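PDB 1R0K: 1-deoxy-D-xylulose 5-phosphate reductoisomerase from Zymomonas mobilis, which catalyses the NADPH-dependent rearrangement and reduction of 1-deoxy-D-xylulose 5-phosphate to 2-C-methyl-D-erythritol 4-phosphate in isoprenoid biosynthesis. Local coordinates for residues Asp22-Glu25 with Arg26-Arg30. Residues are numbered along the deposited sequence; the frame is centred on the assembly and turned at random.
Sequences DLIE and RNLDR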
ATOM      1  N   ASP B  22      13.951  17.100 -14.076  1.00 14.02           N
ATOM      2  CA  ASP B  22      12.730  17.060 -14.871  1.00 14.80           C
ATOM      3  C   ASP B  22      11.572  17.568 -14.011  1.00 14.85           C
ATOM      4  O   ASP B  22      10.825  18.457 -14.418  1.00 13.94           O
ATOM      5  CB  ASP B  22      12.441  15.625 -15.331  1.00 14.78           C
ATOM      6  CG  ASP B  22      11.185  15.523 -16.191  1.00 17.38           C
ATOM      7  OD1 ASP B  22      11.283  15.692 -17.426  1.00 15.67           O
ATOM      8  OD2 ASP B  22      10.096  15.281 -15.628  1.00 17.35           O
ATOM      9  N   LEU B  23      11.436  17.018 -12.808  1.00 14.15           N
ATOM     10  CA  LEU B  23      10.352  17.421 -11.919  1.00 14.64           C
ATOM     11  C   LEU B  23      10.512  18.842 -11.396  1.00 15.15           C
ATOM     12  O   LEU B  23       9.531  19.572 -11.262  1.00 16.90           O
ATOM     13  CB  LEU B  23      10.234  16.442 -10.741  1.00 15.91           C
ATOM     14  CG  LEU B  23       9.938  14.987 -11.123  1.00 14.71           C
ATOM     15  CD1 LEU B  23       9.624  14.177  -9.863  1.00 12.83           C
ATOM     16  CD2 LEU B  23       8.757  14.938 -12.081  1.00 15.52           C
ATOM     17  N   ILE B  24      11.747  19.236 -11.098  1.00 16.26           N
ATOM     18  CA  ILE B  24      12.002  20.585 -10.598  1.00 15.57           C
ATOM     19  C   ILE B  24      11.659  21.638 -11.655  1.00 14.25           C
ATOM     20  O   ILE B  24      11.003  22.637 -11.364  1.00 14.46           O
ATOM     21  CB  ILE B  24      13.488  20.762 -10.188  1.00 15.79           C
ATOM     22  CG1 ILE B  24      13.793  19.901  -8.960  1.00 14.69           C
ATOM     23  CG2 ILE B  24      13.779  22.237  -9.894  1.00 14.78           C
ATOM     24  CD1 ILE B  24      15.255  19.883  -8.563  1.00 16.11           C
ATOM     25  N   GLU B  25      12.094  21.403 -12.885  1.00 14.92           N
ATOM     26  CA  GLU B  25      11.847  22.355 -13.957  1.00 16.80           C
ATOM     27  C   GLU B  25      10.387  22.502 -14.389  1.00 17.31           C
ATOM     28  O   GLU B  25      10.026  23.491 -15.032  1.00 16.76           O
ATOM     29  CB  GLU B  25      12.757  22.028 -15.135  1.00 17.17           C
ATOM     30  CG  GLU B  25      14.206  22.391 -14.823  1.00 19.12           C
ATOM     31  CD  GLU B  25      15.147  22.113 -15.968  1.00 22.24           C
ATOM     32  OE1 GLU B  25      15.719  21.000 -16.020  1.00 22.10           O
ATOM     33  OE2 GLU B  25      15.303  23.013 -16.820  1.00 23.44           O
ATOM     34  N   ARG B  26       9.552  21.534 -14.022  1.00 16.65           N
ATOM     35  CA  ARG B  26       8.121  21.590 -14.324  1.00 17.54           C
ATOM     36  C   ARG B  26       7.459  22.371 -13.192  1.00 17.36           C
ATOM     37  O   ARG B  26       6.248  22.588 -13.193  1.00 18.85           O
ATOM     38  CB  ARG B  26       7.512  20.184 -14.357  1.00 16.98           C
ATOM     39  CG  ARG B  26       8.055  19.280 -15.437  1.00 18.40           C
ATOM     40  CD  ARG B  26       7.557  17.850 -15.266  1.00 18.23           C
ATOM     41  NE  ARG B  26       8.115  16.981 -16.296  1.00 19.05           N
ATOM     42  CZ  ARG B  26       7.711  16.968 -17.560  1.00 18.28           C
ATOM     43  NH1 ARG B  26       6.732  17.770 -17.953  1.00 20.03           N
ATOM     44  NH2 ARG B  26       8.302  16.168 -18.435  1.00 20.01           N
ATOM     45  N   ASN B  27       8.267  22.792 -12.226  1.00 16.85           N
ATOM     46  CA  ASN B  27       7.752  23.509 -11.068  1.00 16.77           C
ATOM     47  C   ASN B  27       8.704  24.585 -10.560  1.00 16.95           C
ATOM     48  O   ASN B  27       8.915  24.719  -9.354  1.00 17.69           O
ATOM     49  CB  ASN B  27       7.474  22.502  -9.950  1.00 17.79           C
ATOM     50  CG  ASN B  27       6.415  21.489 -10.332  1.00 20.68           C
ATOM     51  OD1 ASN B  27       5.222  21.790 -10.309  1.00 21.66           O
ATOM     52  ND2 ASN B  27       6.845  20.282 -10.701  1.00 18.91           N
ATOM     53  N   LEU B  28       9.272  25.360 -11.473  1.00 17.91           N
ATOM     54  CA  LEU B  28      10.199  26.406 -11.081  1.00 17.77           C
ATOM     55  C   LEU B  28       9.527  27.490 -10.254  1.00 19.21           C
ATOM     56  O   LEU B  28      10.198  28.307  -9.627  1.00 18.42           O
ATOM     57  CB  LEU B  28      10.868  27.006 -12.320  1.00 17.79           C
ATOM     58  CG  LEU B  28      11.865  26.039 -12.965  1.00 16.50           C
ATOM     59  CD1 LEU B  28      12.438  26.646 -14.243  1.00 15.10           C
ATOM     60  CD2 LEU B  28      12.971  25.723 -11.960  1.00 12.80           C
ATOM     61  N   ASP B  29       8.199  27.497 -10.243  1.00 20.85           N
ATOM     62  CA  ASP B  29       7.478  28.487  -9.451  1.00 22.82           C
ATOM     63  C   ASP B  29       7.382  27.990  -8.009  1.00 22.62           C
ATOM     64  O   ASP B  29       7.038  28.747  -7.100  1.00 22.35           O
ATOM     65  CB  ASP B  29       6.073  28.713 -10.022  1.00 24.87           C
ATOM     66  CG  ASP B  29       5.208  27.469  -9.961  1.00 26.37           C
ATOM     67  OD1 ASP B  29       5.632  26.414 -10.478  1.00 28.68           O
ATOM     68  OD2 ASP B  29       4.095  27.551  -9.399  1.00 32.05           O
ATOM     69  N   ARG B  30       7.704  26.714  -7.808  1.00 22.00           N
ATOM     70  CA  ARG B  30       7.647  26.096  -6.483  1.00 21.85           C
ATOM     71  C   ARG B  30       9.038  25.838  -5.902  1.00 20.88           C
ATOM     72  O   ARG B  30       9.209  25.772  -4.683  1.00 18.61           O
ATOM     73  CB  ARG B  30       6.885  24.765  -6.561  1.00 24.78           C
ATOM     74  CG  ARG B  30       5.377  24.897  -6.759  1.00 30.49           C
ATOM     75  CD  ARG B  30       4.751  23.576  -7.213  1.00 32.06           C
ATOM     76  NE  ARG B  30       5.172  22.443  -6.391  1.00 35.29           N
ATOM     77  CZ  ARG B  30       4.907  21.166  -6.671  1.00 37.00           C
ATOM     78  NH1 ARG B  30       4.216  20.846  -7.760  1.00 34.45           N
ATOM     79  NH2 ARG B  30       5.346  20.204  -5.866  1.00 34.48           N
TER
HETATM   80  O   HOH W   1       8.436  25.596 -14.365  1.00 14.61           O
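The C-terminal end of helix 15-25, the first helix of the Rossmann-type NADPH-binding domain, meets the loop that leads into strand 31-38 of the first beta-alpha-beta crossover. Asp22 and Arg26 form an i to i+4 salt bridge across this end. Arg26 grips the carboxylate side-on, using NE and NH2. NE lies 2.7 Å from Asp22 OD2, in a straight bond within the guanidinium plane, but it meets that oxygen from above the carboxylate plane. NH2 reaches the syn lone pair of Asp22 OD1 at 3.2 Å, and the two planes are turned 55° apart. The Arg26 chain is extended from CG to NE, which carries the group back over the last turn to Asp22. Asp22 OD2 also has a salt bridge to Arg267, from helix 267-275. With an alanine in place of the aspartate, Arg26 and Arg267 would probably both lose their shared carboxylate, and the Arg26 guanidinium would be freer to turn.

Backbone bonding thins out here. Arg26 N makes weak bonds to the carbonyls of Asp22 and Leu23. Asn27 N bonds to Ile24 O at 2.9 Å. A water accepts from Leu28 N at 3.0 Å and donates to Glu25 O, bridging the two. Ile24 CG2 touches Leu28 CD2 at 4.1 Å, while Ile24 also packs on Val7, Val9 and Val33 of the sheet. The Asn27 side chain bonds to the helix end: with CG beside its own backbone N (chi1 -62°), ND2 donates to Leu23 O at 2.8 Å, in the carbonyl plane.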